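Local coordinates for protein integral membrane indolylacetylinositol arabinosyltransferase EmbB (Mycolicibacterium smegmatis MC2 155, PDB 7BVC) that probably polymerises arabinose into the arabinan of cell-wall arabinogalactan as a membrane-embedded glycosyltransferase, and binds the drug ethambutol, at residues B[103-108]-B[1052-1057]; B[107-112]-B[1024-1029]; B[782-787]-B[794-799]; B[805-810]-B[822-827]; B[905-910]-B[1042-1047]. One frame throughout, in Å; residues are numbered along the deposited sequence.

Contact 1 (B[103-108]-B[1052-1057])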
# COMPACT_ATOMS: atom_id res chain seq x y z
N PRO B 103 -19.49 1.81 -34.87
CA PRO B 103 -19.75 3.06 -35.58
C PRO B 103 -18.46 3.85 -35.77
O PRO B 103 -17.63 3.94 -34.86
CB PRO B 103 -20.73 3.80 -34.67
CG PRO B 103 -21.23 2.77 -33.70
CD PRO B 103 -20.13 1.78 -33.55
N ALA B 104 -18.30 4.42 -36.96
CA ALA B 104 -17.06 5.12 -37.31
C ALA B 104 -16.72 6.24 -36.33
O ALA B 104 -15.55 6.58 -36.19
CB ALA B 104 -17.15 5.68 -38.72
N GLU B 105 -17.72 6.81 -35.66
CA GLU B 105 -17.51 7.90 -34.73
C GLU B 105 -17.60 7.46 -33.27
O GLU B 105 -17.64 8.30 -32.38
CB GLU B 105 -18.51 9.03 -35.00
CG GLU B 105 -19.97 8.60 -34.91
CD GLU B 105 -20.50 8.03 -36.21
OE1 GLU B 105 -19.70 7.86 -37.15
OE2 GLU B 105 -21.71 7.74 -36.28
N GLY B 106 -17.63 6.15 -33.02
CA GLY B 106 -17.56 5.66 -31.66
C GLY B 106 -16.19 5.86 -31.06
O GLY B 106 -15.20 6.14 -31.74
N ARG B 107 -16.12 5.71 -29.74
CA ARG B 107 -14.86 5.92 -29.03
C ARG B 107 -13.92 4.74 -29.26
O ARG B 107 -14.25 3.60 -28.92
CB ARG B 107 -15.12 6.11 -27.54
CG ARG B 107 -13.88 6.49 -26.75
CD ARG B 107 -14.16 6.51 -25.26
NE ARG B 107 -12.97 6.16 -24.48
CZ ARG B 107 -12.98 5.92 -23.18
NH1 ARG B 107 -11.85 5.62 -22.55
NH2 ARG B 107 -14.11 5.99 -22.49
N ASP B 108 -12.76 5.02 -29.85
CA ASP B 108 -11.74 4.01 -30.15
C ASP B 108 -12.27 2.92 -31.08
O ASP B 108 -11.88 1.76 -30.99
CB ASP B 108 -11.19 3.38 -28.86
CG ASP B 108 -10.37 4.36 -28.05
OD1 ASP B 108 -10.09 5.47 -28.55
OD2 ASP B 108 -10.00 4.02 -26.91
N ASP B 1052 -27.17 7.26 -24.71
CA ASP B 1052 -27.71 7.65 -26.01
C ASP B 1052 -26.96 6.92 -27.11
O ASP B 1052 -25.73 6.80 -27.07
CB ASP B 1052 -27.60 9.17 -26.21
CG ASP B 1052 -28.09 9.95 -25.01
OD1 ASP B 1052 -27.25 10.40 -24.21
OD2 ASP B 1052 -29.32 10.10 -24.87
N THR B 1053 -27.71 6.43 -28.10
CA THR B 1053 -27.11 5.68 -29.19
C THR B 1053 -26.32 6.60 -30.11
O THR B 1053 -26.64 7.78 -30.27
CB THR B 1053 -28.19 4.95 -29.98
OG1 THR B 1053 -29.12 5.90 -30.51
CG2 THR B 1053 -28.93 3.96 -29.10
N VAL B 1054 -25.28 6.05 -30.71
CA VAL B 1054 -24.50 6.78 -31.71
C VAL B 1054 -25.16 6.72 -33.07
O VAL B 1054 -25.23 7.72 -33.79
CB VAL B 1054 -23.06 6.22 -31.75
CG1 VAL B 1054 -22.18 7.13 -32.57
CG2 VAL B 1054 -22.52 6.07 -30.34
N VAL B 1055 -25.65 5.54 -33.46
CA VAL B 1055 -26.44 5.36 -34.67
C VAL B 1055 -27.61 4.44 -34.33
O VAL B 1055 -27.55 3.65 -33.38
CB VAL B 1055 -25.61 4.78 -35.83
CG1 VAL B 1055 -24.65 5.83 -36.36
CG2 VAL B 1055 -24.84 3.56 -35.36
N GLU B 1056 -28.68 4.55 -35.11
CA GLU B 1056 -29.90 3.81 -34.83
C GLU B 1056 -29.82 2.43 -35.46
O GLU B 1056 -29.72 2.30 -36.69
CB GLU B 1056 -31.11 4.58 -35.35
CG GLU B 1056 -32.45 4.12 -34.79
CD GLU B 1056 -33.02 2.93 -35.52
OE1 GLU B 1056 -32.70 2.75 -36.71
OE2 GLU B 1056 -33.80 2.18 -34.90
N ALA B 1057 -29.85 1.39 -34.63
CA ALA B 1057 -29.67 0.03 -35.11
C ALA B 1057 -30.55 -0.92 -34.31
O ALA B 1057 -30.76 -0.73 -33.11
CB ALA B 1057 -28.21 -0.40 -35.02
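This is an apolar contact between domains. A type I beta turn of the concanavalin-like domain, Pro103 to Gly106, packs on the C-terminal domain where the chain comes off strand 1047-1053. The turn lies in the loop between strand 97-100 and the short helix 109-112, and its own backbone closes it through Gly106 N to Pro103 O at 2.9 Å. Facing it are two consecutive valines, both with their CB atoms directed at the turn. Neighbours in a strand would alternate sides; here Val1054 has left the extended conformation (psi -43°), so Val1054 and Val1055 can work together. Val1054 holds CG1 anti to its backbone N, and that methyl reaches Pro103 CB at 4.2 Å. The ring of Pro103 is the buried part of the interface. It crosses Val1055 obliquely, with CG 4.1 Å from Val1055 CG2, and Phe193 packs against both residues. Glu105 borders the contact at the solvent side. Its CG takes the crowded position between backbone N and carbonyl carbon (chi1 58°), and the chain bends at chi2 (-86°), which brings its end to the valines. The methylene part slides past Val1054 in the opposite direction, bringing Glu105 CG to 3.5 Å from Val1054 CG1. At the tip, Glu105 OE2 rests 3.5 Å from the methyl carbon Val1055 CG1.

Contact 2 (B[107-112]-B[1024-1029])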
# COMPACT_ATOMS: atom_id res chain seq x y z
N ARG B 107 -16.12 5.71 -29.74
CA ARG B 107 -14.86 5.92 -29.03
C ARG B 107 -13.92 4.74 -29.26
O ARG B 107 -14.25 3.60 -28.92
CB ARG B 107 -15.12 6.11 -27.54
CG ARG B 107 -13.88 6.49 -26.75
CD ARG B 107 -14.16 6.51 -25.26
NE ARG B 107 -12.97 6.16 -24.48
CZ ARG B 107 -12.98 5.92 -23.18
NH1 ARG B 107 -11.85 5.62 -22.55
NH2 ARG B 107 -14.11 5.99 -22.49
N ASP B 108 -12.76 5.02 -29.85
CA ASP B 108 -11.74 4.01 -30.15
C ASP B 108 -12.27 2.92 -31.08
O ASP B 108 -11.88 1.76 -30.99
CB ASP B 108 -11.19 3.38 -28.86
CG ASP B 108 -10.37 4.36 -28.05
OD1 ASP B 108 -10.09 5.47 -28.55
OD2 ASP B 108 -10.00 4.02 -26.91
N ALA B 109 -13.16 3.31 -32.00
CA ALA B 109 -13.71 2.35 -32.95
C ALA B 109 -12.64 1.79 -33.87
O ALA B 109 -12.68 0.60 -34.22
CB ALA B 109 -14.82 3.00 -33.77
N ALA B 110 -11.68 2.62 -34.27
CA ALA B 110 -10.59 2.12 -35.10
C ALA B 110 -9.58 1.31 -34.30
O ALA B 110 -8.95 0.40 -34.84
CB ALA B 110 -9.88 3.29 -35.79
N LEU B 111 -9.43 1.62 -33.01
CA LEU B 111 -8.48 0.89 -32.18
C LEU B 111 -9.00 -0.48 -31.79
O LEU B 111 -8.21 -1.41 -31.61
CB LEU B 111 -8.14 1.72 -30.94
CG LEU B 111 -7.47 1.02 -29.75
CD1 LEU B 111 -6.07 0.56 -30.12
CD2 LEU B 111 -7.43 1.94 -28.54
N ASN B 112 -10.32 -0.63 -31.66
CA ASN B 112 -10.90 -1.88 -31.19
C ASN B 112 -11.57 -2.71 -32.27
O ASN B 112 -11.62 -3.94 -32.14
CB ASN B 112 -11.93 -1.60 -30.09
CG ASN B 112 -11.29 -1.23 -28.77
OD1 ASN B 112 -10.76 -2.09 -28.06
ND2 ASN B 112 -11.32 0.05 -28.44
N THR B 1024 -20.12 -0.52 -23.93
CA THR B 1024 -20.88 0.72 -23.85
C THR B 1024 -20.07 1.95 -24.25
O THR B 1024 -20.67 2.99 -24.54
CB THR B 1024 -21.42 0.91 -22.43
OG1 THR B 1024 -20.33 1.12 -21.52
CG2 THR B 1024 -22.20 -0.32 -22.00
N ASP B 1025 -18.74 1.86 -24.28
CA ASP B 1025 -17.95 2.95 -24.82
C ASP B 1025 -17.86 2.89 -26.34
O ASP B 1025 -17.66 3.92 -26.98
CB ASP B 1025 -16.54 2.94 -24.21
CG ASP B 1025 -16.56 3.09 -22.70
OD1 ASP B 1025 -17.58 3.57 -22.16
OD2 ASP B 1025 -15.55 2.74 -22.06
N LEU B 1026 -17.99 1.70 -26.91
CA LEU B 1026 -18.00 1.56 -28.36
C LEU B 1026 -19.37 1.82 -28.95
O LEU B 1026 -19.48 2.27 -30.10
CB LEU B 1026 -17.52 0.17 -28.77
CG LEU B 1026 -16.02 -0.11 -28.84
CD1 LEU B 1026 -15.79 -1.59 -29.11
CD2 LEU B 1026 -15.38 0.73 -29.92
N LEU B 1027 -20.44 1.54 -28.21
CA LEU B 1027 -21.78 1.56 -28.76
C LEU B 1027 -22.62 2.76 -28.31
O LEU B 1027 -23.48 3.21 -29.08
CB LEU B 1027 -22.52 0.27 -28.39
CG LEU B 1027 -23.91 0.04 -28.98
CD1 LEU B 1027 -23.90 0.26 -30.49
CD2 LEU B 1027 -24.41 -1.35 -28.65
N LEU B 1028 -22.39 3.29 -27.11
CA LEU B 1028 -23.28 4.28 -26.53
C LEU B 1028 -22.49 5.47 -26.00
O LEU B 1028 -21.26 5.43 -25.92
CB LEU B 1028 -24.12 3.67 -25.40
CG LEU B 1028 -24.89 2.39 -25.74
CD1 LEU B 1028 -25.28 1.65 -24.48
CD2 LEU B 1028 -26.11 2.70 -26.58
N ARG B 1029 -23.21 6.53 -25.65
CA ARG B 1029 -22.64 7.73 -25.06
C ARG B 1029 -23.35 8.02 -23.75
O ARG B 1029 -24.58 8.03 -23.70
CB ARG B 1029 -22.77 8.93 -26.01
CG ARG B 1029 -21.80 8.92 -27.17
CD ARG B 1029 -22.26 9.86 -28.27
NE ARG B 1029 -21.20 10.13 -29.24
CZ ARG B 1029 -21.41 10.66 -30.44
NH1 ARG B 1029 -22.64 10.97 -30.83
NH2 ARG B 1029 -20.39 10.88 -31.26
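The backbones come closest where Arg107 meets Leu1026, their CA atoms 5.4 Å apart. Each segment carries a single short helical turn. In 107-112, Asp108 takes a left-handed conformation (phi 60°) at the N-cap position, and helix 109-112 follows. In 1024-1029, the helical turn 1024-1027 gives way at Leu1028 to strand 1028-1037. Leu1026 is the apolar wedge: it sets CG anti to its carbonyl carbon and spreads both methyls against the concanavalin-like domain. CD2 lies against the backbone of Arg107, 3.2 Å from Arg107 O, and also meets Asp108 O and Ala109, while CD1 stands 4.0 Å from Asn112 CB. The amide of Asn112 curls back on its own helix, ND2 giving a hydrogen bond to Asp108 O (3.1 Å, 151°) from above the carbonyl plane. Because Asn112 N also bonds to Asp108 O, one residue grips that oxygen twice. Arg107 runs extended beside Asp1025, both side chains pointing the same way, with Arg107 CB against Asp1025 O at 3.4 Å. Its NH2 forms a long, weak salt bridge to Asp1025 OD2 (3.6 Å), yet the oxygen lies well out of the guanidinium plane and no N-H is aimed at it. The directed bonds of Arg107 go instead from NH1 to Gln789 O and from NH2 to Pro790 O. Asp1025 therefore contributes charge rather than direction, and would be expected to offset part of the positive charge of Arg107.

Contact 3 (B[782-787]-B[794-799])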
# COMPACT_ATOMS: atom_id res chain seq x y z
N ALA B 782 -16.60 15.70 -12.48
CA ALA B 782 -15.39 14.94 -12.79
C ALA B 782 -14.23 15.91 -12.92
O ALA B 782 -14.39 17.13 -12.86
CB ALA B 782 -15.57 14.11 -14.07
N ILE B 783 -13.03 15.36 -13.11
CA ILE B 783 -11.83 16.15 -13.30
C ILE B 783 -11.08 15.60 -14.51
O ILE B 783 -10.40 14.57 -14.41
CB ILE B 783 -10.94 16.15 -12.04
CG1 ILE B 783 -11.69 16.78 -10.86
CG2 ILE B 783 -9.64 16.89 -12.30
CD1 ILE B 783 -10.96 16.66 -9.55
N ARG B 784 -11.21 16.26 -15.65
CA ARG B 784 -10.62 15.76 -16.89
C ARG B 784 -9.10 15.78 -16.81
O ARG B 784 -8.50 16.82 -16.55
CB ARG B 784 -11.10 16.59 -18.08
CG ARG B 784 -10.77 15.95 -19.41
CD ARG B 784 -10.75 16.97 -20.53
NE ARG B 784 -10.60 16.34 -21.84
CZ ARG B 784 -9.45 15.87 -22.33
NH1 ARG B 784 -9.42 15.32 -23.53
NH2 ARG B 784 -8.34 15.97 -21.62
N LEU B 785 -8.49 14.62 -17.03
CA LEU B 785 -7.05 14.47 -17.05
C LEU B 785 -6.57 14.43 -18.50
O LEU B 785 -7.34 14.66 -19.44
CB LEU B 785 -6.64 13.22 -16.27
CG LEU B 785 -6.97 13.26 -14.78
CD1 LEU B 785 -6.69 11.91 -14.14
CD2 LEU B 785 -6.19 14.36 -14.09
N ASN B 786 -5.29 14.14 -18.69
CA ASN B 786 -4.73 14.11 -20.04
C ASN B 786 -5.08 12.81 -20.76
O ASN B 786 -5.80 12.81 -21.76
CB ASN B 786 -3.21 14.32 -19.99
CG ASN B 786 -2.83 15.77 -19.81
OD1 ASN B 786 -3.39 16.65 -20.46
ND2 ASN B 786 -1.89 16.03 -18.91
N ASN B 787 -4.58 11.69 -20.25
CA ASN B 787 -4.88 10.40 -20.87
C ASN B 787 -6.29 9.95 -20.50
O ASN B 787 -6.76 10.23 -19.39
CB ASN B 787 -3.84 9.36 -20.45
CG ASN B 787 -3.69 9.25 -18.94
OD1 ASN B 787 -4.39 9.91 -18.18
ND2 ASN B 787 -2.77 8.40 -18.51
N TYR B 794 -19.58 11.48 -22.23
CA TYR B 794 -19.42 11.97 -23.59
C TYR B 794 -18.62 13.27 -23.62
O TYR B 794 -17.77 13.46 -24.50
CB TYR B 794 -20.79 12.18 -24.24
CG TYR B 794 -20.73 12.84 -25.59
CD1 TYR B 794 -19.82 12.42 -26.55
CD2 TYR B 794 -21.57 13.90 -25.91
CE1 TYR B 794 -19.75 13.02 -27.79
CE2 TYR B 794 -21.51 14.51 -27.15
CZ TYR B 794 -20.59 14.07 -28.08
OH TYR B 794 -20.52 14.67 -29.32
N ASP B 795 -18.86 14.16 -22.67
CA ASP B 795 -18.25 15.49 -22.70
C ASP B 795 -16.77 15.49 -22.39
O ASP B 795 -16.22 16.59 -22.25
CB ASP B 795 -18.99 16.42 -21.74
CG ASP B 795 -19.12 15.83 -20.35
OD1 ASP B 795 -18.12 15.82 -19.61
OD2 ASP B 795 -20.24 15.39 -19.99
N TRP B 796 -16.07 14.35 -22.26
CA TRP B 796 -14.62 14.40 -22.13
C TRP B 796 -13.96 14.83 -23.43
O TRP B 796 -12.94 15.53 -23.40
CB TRP B 796 -14.08 13.04 -21.70
CG TRP B 796 -13.94 12.87 -20.23
CD1 TRP B 796 -14.92 12.99 -19.29
CD2 TRP B 796 -12.74 12.56 -19.51
NE1 TRP B 796 -14.41 12.76 -18.04
CE2 TRP B 796 -13.07 12.50 -18.15
CE3 TRP B 796 -11.42 12.33 -19.90
CZ2 TRP B 796 -12.13 12.22 -17.16
CZ3 TRP B 796 -10.49 12.05 -18.92
CH2 TRP B 796 -10.85 11.99 -17.57
N ASN B 797 -14.51 14.42 -24.56
CA ASN B 797 -13.96 14.71 -25.88
C ASN B 797 -14.96 15.60 -26.61
O ASN B 797 -15.85 15.10 -27.32
CB ASN B 797 -13.68 13.43 -26.65
CG ASN B 797 -13.12 12.33 -25.76
OD1 ASN B 797 -12.02 12.45 -25.22
ND2 ASN B 797 -13.88 11.25 -25.61
N ARG B 798 -14.82 16.91 -26.45
CA ARG B 798 -15.71 17.88 -27.06
C ARG B 798 -14.93 19.16 -27.29
O ARG B 798 -13.92 19.40 -26.62
CB ARG B 798 -16.95 18.13 -26.19
CG ARG B 798 -18.17 17.33 -26.61
CD ARG B 798 -19.35 17.58 -25.68
NE ARG B 798 -20.02 18.84 -25.98
CZ ARG B 798 -21.11 19.27 -25.35
NH1 ARG B 798 -21.66 18.53 -24.39
NH2 ARG B 798 -21.66 20.43 -25.68
N PRO B 799 -15.37 20.00 -28.24
CA PRO B 799 -14.64 21.25 -28.49
C PRO B 799 -14.63 22.14 -27.26
O PRO B 799 -15.61 22.22 -26.51
CB PRO B 799 -15.43 21.89 -29.64
CG PRO B 799 -16.77 21.23 -29.61
CD PRO B 799 -16.50 19.82 -29.16
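Ala782 opens the first segment with its methyl group directed at the indole of Trp796, CB standing 4.4 Å from Trp796 NE1. Ile783 turns its side chain away, and its carbonyl oxygen approaches the benzene part of the indole obliquely, O to Trp796 CZ2 at 4.0 Å. Arg784 then carries the contact at two points. With CG anti to the backbone N (chi1 -168°) and the chain extended as far as NE, it lays CG over one face of the indole. This is a CH-pi contact, with Arg784 CG 3.9 Å from the centroid of the Trp796 six-membered ring and 19° off the normal. Further out, Arg784 NE gives a nearly straight hydrogen bond to Trp796 O (2.9 Å, 163°). The bond lies in both the carbonyl plane and the guanidinium plane, which favours this rotation of the guanidinium; its acceptor is the backbone of the very residue whose ring the arginine chain covers. The two segments belong to one irregular excursion of the EmbC C-terminal domain, between strands 737-739 and 826-827, and the chain doubles back on itself here without regular secondary structure. Ile779 of the same excursion touches both Arg784 and Trp796, and Tyr794 bonds through its backbone to Ala1030 on strand 1028-1037. Leu785 brings its backbone N to 3.6 Å from Trp796 CH2. Last comes Asn787, whose O meets the edge of the indole near the ring plane, 4.2 Å from Trp796 CZ3.

Contact 4 (B[805-810]-B[822-827])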
# COMPACT_ATOMS: atom_id res chain seq x y z
N PRO B 805 -22.12 32.14 -29.36
CA PRO B 805 -22.23 32.78 -28.05
C PRO B 805 -23.64 32.68 -27.50
O PRO B 805 -24.63 32.84 -28.22
CB PRO B 805 -21.85 34.24 -28.34
CG PRO B 805 -22.19 34.44 -29.77
CD PRO B 805 -21.96 33.12 -30.45
N GLY B 806 -23.73 32.41 -26.20
CA GLY B 806 -25.01 32.23 -25.55
C GLY B 806 -25.81 33.51 -25.37
O GLY B 806 -25.56 34.50 -26.06
N ILE B 807 -26.76 33.49 -24.44
CA ILE B 807 -27.61 34.64 -24.16
C ILE B 807 -26.82 35.64 -23.33
O ILE B 807 -27.28 36.75 -23.06
CB ILE B 807 -28.90 34.21 -23.45
CG1 ILE B 807 -29.96 35.31 -23.53
CG2 ILE B 807 -28.61 33.86 -22.00
CD1 ILE B 807 -30.46 35.57 -24.93
N ASN B 808 -25.61 35.25 -22.92
CA ASN B 808 -24.75 36.08 -22.10
C ASN B 808 -23.51 36.58 -22.83
O ASN B 808 -22.88 37.53 -22.36
CB ASN B 808 -24.31 35.30 -20.85
CG ASN B 808 -23.70 36.18 -19.79
OD1 ASN B 808 -24.02 37.37 -19.70
ND2 ASN B 808 -22.82 35.61 -18.98
N GLY B 809 -23.15 35.97 -23.95
CA GLY B 809 -21.93 36.30 -24.66
C GLY B 809 -20.77 35.37 -24.40
O GLY B 809 -19.69 35.59 -24.95
N SER B 810 -20.96 34.34 -23.59
CA SER B 810 -19.90 33.41 -23.24
C SER B 810 -19.80 32.29 -24.28
O SER B 810 -20.68 32.11 -25.12
CB SER B 810 -20.13 32.83 -21.85
OG SER B 810 -21.28 32.00 -21.82
N ARG B 822 -30.17 29.93 -23.12
CA ARG B 822 -31.06 30.32 -22.02
C ARG B 822 -30.36 30.54 -20.69
O ARG B 822 -30.88 31.29 -19.87
CB ARG B 822 -32.15 29.26 -21.82
CG ARG B 822 -33.18 29.19 -22.94
CD ARG B 822 -33.95 27.89 -22.88
NE ARG B 822 -35.21 27.97 -23.60
CZ ARG B 822 -36.12 27.00 -23.61
NH1 ARG B 822 -35.91 25.87 -22.95
NH2 ARG B 822 -37.25 27.16 -24.29
N VAL B 823 -29.20 29.94 -20.45
CA VAL B 823 -28.56 29.93 -19.14
C VAL B 823 -27.28 30.75 -19.24
O VAL B 823 -26.30 30.31 -19.86
CB VAL B 823 -28.27 28.50 -18.67
CG1 VAL B 823 -27.97 28.48 -17.19
CG2 VAL B 823 -29.45 27.59 -18.99
N PRO B 824 -27.23 31.94 -18.65
CA PRO B 824 -26.00 32.74 -18.66
C PRO B 824 -24.97 32.17 -17.69
O PRO B 824 -25.25 31.27 -16.90
CB PRO B 824 -26.48 34.12 -18.21
CG PRO B 824 -27.71 33.85 -17.42
CD PRO B 824 -28.36 32.68 -18.08
N VAL B 825 -23.75 32.70 -17.77
CA VAL B 825 -22.63 32.30 -16.92
C VAL B 825 -21.88 33.56 -16.51
O VAL B 825 -22.06 34.64 -17.08
CB VAL B 825 -21.68 31.30 -17.62
CG1 VAL B 825 -20.83 30.54 -16.61
CG2 VAL B 825 -22.44 30.33 -18.50
N ALA B 826 -21.03 33.42 -15.49
CA ALA B 826 -20.14 34.50 -15.06
C ALA B 826 -19.01 33.88 -14.25
O ALA B 826 -19.26 33.05 -13.37
CB ALA B 826 -20.89 35.54 -14.22
N GLY B 827 -17.78 34.29 -14.54
CA GLY B 827 -16.62 33.66 -13.94
C GLY B 827 -15.59 34.67 -13.49
O GLY B 827 -15.56 35.81 -13.94
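Packing is tightest where Asn808 lies against Pro824, their CA atoms 5.0 Å apart. Asn808 sets CG anti to its backbone N, and its side chain crosses the proline ring at about a right angle, with Asn808 CB 3.6 Å from Pro824 CB. Further inward, Ser810 is buried with its OG 3.9 Å from Val825 CG2, a methyl that Val825 holds anti to its carbonyl carbon. The turn that presents these residues is drawn together by a backbone bond from Gly806 N to Ser810 O, and the positive phi of Gly809 (99°) carries the chain round. Toward solvent the fit loosens. Ile807 sends CG1 anti to its backbone N, away from the partner, and offers only CG2, which rests 4.1 Å from Pro824 CD and 4.0 Å from Arg822 C. Arg822 points its CB away from the turn. Around the contact, Pro771 touches Asn808 and Ser810, while Pro824 O accepts a hydrogen bond from Thr948 OG1. The segment then runs into the weakly bonded strand 826-827 at the margin of a four-stranded antiparallel sheet, where Ala826 pairs through its backbone with Val947 on the neighbouring strand 945-947.

Contact 5 (B[905-910]-B[1042-1047])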
# COMPACT_ATOMS: atom_id res chain seq x y z
N TYR B 905 -24.77 23.31 0.16
CA TYR B 905 -24.48 21.92 0.46
C TYR B 905 -23.62 21.37 -0.68
O TYR B 905 -24.15 20.89 -1.69
CB TYR B 905 -25.76 21.11 0.61
CG TYR B 905 -26.34 21.10 2.01
CD1 TYR B 905 -25.67 20.48 3.05
CD2 TYR B 905 -27.57 21.69 2.27
CE1 TYR B 905 -26.21 20.47 4.33
CE2 TYR B 905 -28.11 21.68 3.54
CZ TYR B 905 -27.43 21.07 4.56
OH TYR B 905 -27.97 21.06 5.82
N ASP B 906 -22.30 21.45 -0.52
CA ASP B 906 -21.39 20.92 -1.53
C ASP B 906 -21.18 19.43 -1.33
O ASP B 906 -20.95 18.97 -0.21
CB ASP B 906 -20.06 21.66 -1.48
CG ASP B 906 -20.16 23.09 -1.98
OD1 ASP B 906 -21.02 23.35 -2.84
OD2 ASP B 906 -19.38 23.94 -1.53
N VAL B 907 -21.26 18.67 -2.42
CA VAL B 907 -21.03 17.24 -2.36
C VAL B 907 -20.03 16.82 -3.44
O VAL B 907 -19.36 15.79 -3.32
CB VAL B 907 -22.36 16.47 -2.50
CG1 VAL B 907 -22.92 16.62 -3.90
CG2 VAL B 907 -22.18 15.01 -2.13
N GLY B 908 -19.91 17.64 -4.49
CA GLY B 908 -19.14 17.26 -5.65
C GLY B 908 -17.66 17.51 -5.46
O GLY B 908 -17.19 17.96 -4.41
N PRO B 909 -16.89 17.22 -6.52
CA PRO B 909 -15.43 17.45 -6.46
C PRO B 909 -15.08 18.92 -6.38
O PRO B 909 -15.96 19.78 -6.42
CB PRO B 909 -14.93 16.82 -7.77
CG PRO B 909 -16.04 15.93 -8.24
CD PRO B 909 -17.30 16.60 -7.79
N THR B 910 -13.78 19.23 -6.27
CA THR B 910 -13.39 20.62 -5.99
C THR B 910 -13.58 21.53 -7.20
O THR B 910 -14.34 22.50 -7.10
CB THR B 910 -11.96 20.66 -5.45
OG1 THR B 910 -11.78 19.64 -4.46
CG2 THR B 910 -11.67 22.02 -4.82
N GLY B 1042 -26.68 16.89 0.80
CA GLY B 1042 -25.30 16.86 1.24
C GLY B 1042 -24.70 15.48 1.35
O GLY B 1042 -23.51 15.36 1.64
N GLN B 1043 -25.49 14.43 1.12
CA GLN B 1043 -25.03 13.06 1.11
C GLN B 1043 -24.85 12.59 -0.33
O GLN B 1043 -25.68 12.87 -1.19
CB GLN B 1043 -26.02 12.14 1.83
CG GLN B 1043 -25.60 10.68 1.89
CD GLN B 1043 -24.62 10.40 3.01
OE1 GLN B 1043 -24.85 10.80 4.15
NE2 GLN B 1043 -23.53 9.72 2.70
N ASP B 1044 -23.74 11.89 -0.58
CA ASP B 1044 -23.46 11.34 -1.90
C ASP B 1044 -23.98 9.91 -1.96
O ASP B 1044 -23.35 8.99 -1.41
CB ASP B 1044 -21.96 11.39 -2.19
CG ASP B 1044 -21.65 11.23 -3.67
OD1 ASP B 1044 -22.60 11.14 -4.47
OD2 ASP B 1044 -20.45 11.19 -4.02
N TRP B 1045 -25.12 9.72 -2.62
CA TRP B 1045 -25.68 8.38 -2.76
C TRP B 1045 -25.07 7.63 -3.93
O TRP B 1045 -25.02 6.40 -3.92
CB TRP B 1045 -27.20 8.46 -2.91
CG TRP B 1045 -27.63 8.95 -4.25
CD1 TRP B 1045 -27.87 10.25 -4.61
CD2 TRP B 1045 -27.88 8.16 -5.42
NE1 TRP B 1045 -28.25 10.31 -5.93
CE2 TRP B 1045 -28.26 9.05 -6.45
CE3 TRP B 1045 -27.81 6.80 -5.70
CZ2 TRP B 1045 -28.58 8.61 -7.73
CZ3 TRP B 1045 -28.13 6.36 -6.97
CH2 TRP B 1045 -28.51 7.26 -7.97
N GLY B 1046 -24.62 8.35 -4.96
CA GLY B 1046 -24.09 7.74 -6.16
C GLY B 1046 -24.26 8.64 -7.36
O GLY B 1046 -24.00 9.85 -7.28
N SER B 1047 -24.71 8.08 -8.48
CA SER B 1047 -24.93 8.84 -9.69
C SER B 1047 -25.72 7.99 -10.68
O SER B 1047 -25.53 6.78 -10.75
CB SER B 1047 -23.60 9.29 -10.33
OG SER B 1047 -22.85 8.18 -10.76
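The link between antiparallel neighbour strands 1028-1037 and 1047-1053 forms one side of this contact. The other side is the loop that leads into strand 914-918. In 905-910, Tyr905 and Val907 both point their CB atoms at the partner, and Asp906 between them points the other way. Gly1042, at a positive phi (92°) and bare of any side chain, lets the aromatic ring come up to its backbone, Tyr905 CD1 lying 4.1 Å from Gly1042 CA. Two sheets of the EmbC C-terminal domain are bridged here: the mixed sheet that holds the two antiparallel strands, and the four-stranded antiparallel sheet that ends at 914-918, whose Arg917 touches both Tyr905 and Val907. A second point of contact is a single methyl. Val907 places CG2 anti to its backbone N, and this carbon meets Asp1044 CB at 3.6 Å, the two side chains crossing at about a right angle. The same methyl lies 4.0 Å from Gly1042 O. Asp1044, with CG anti to its own backbone N (chi1 -163°), sets its carboxylate so that OD2 accepts a weak hydrogen bond from Tyr1002 N at the start of helix 1002-1009.

In the fold
Contacts 1 and 2 form one interface, their centres 7 Å apart: both start from the loop and short helix at 103-112 and reach neighbouring strands, 1047-1053 and 1028-1037, of the six-stranded mixed sheet. More than 900 residues, membrane helices included, separate their segments. Contacts 3, 4 and 5 come in series with one another inside the loop closed by contact 1, and contact 5 crosses contact 2 along the chain. Contact 3 touches contact 2 through Tyr794 on Arg1029, and contact 5 through Ala782 on Pro909. Contact 4 is more remote, its centre about 30 Å from that of contact 1. Contacts 1 and 2 join the two domains, contact 5 joins two sheets, and contacts 3 and 4 order the irregular chain between strands 737-739 and 826-827.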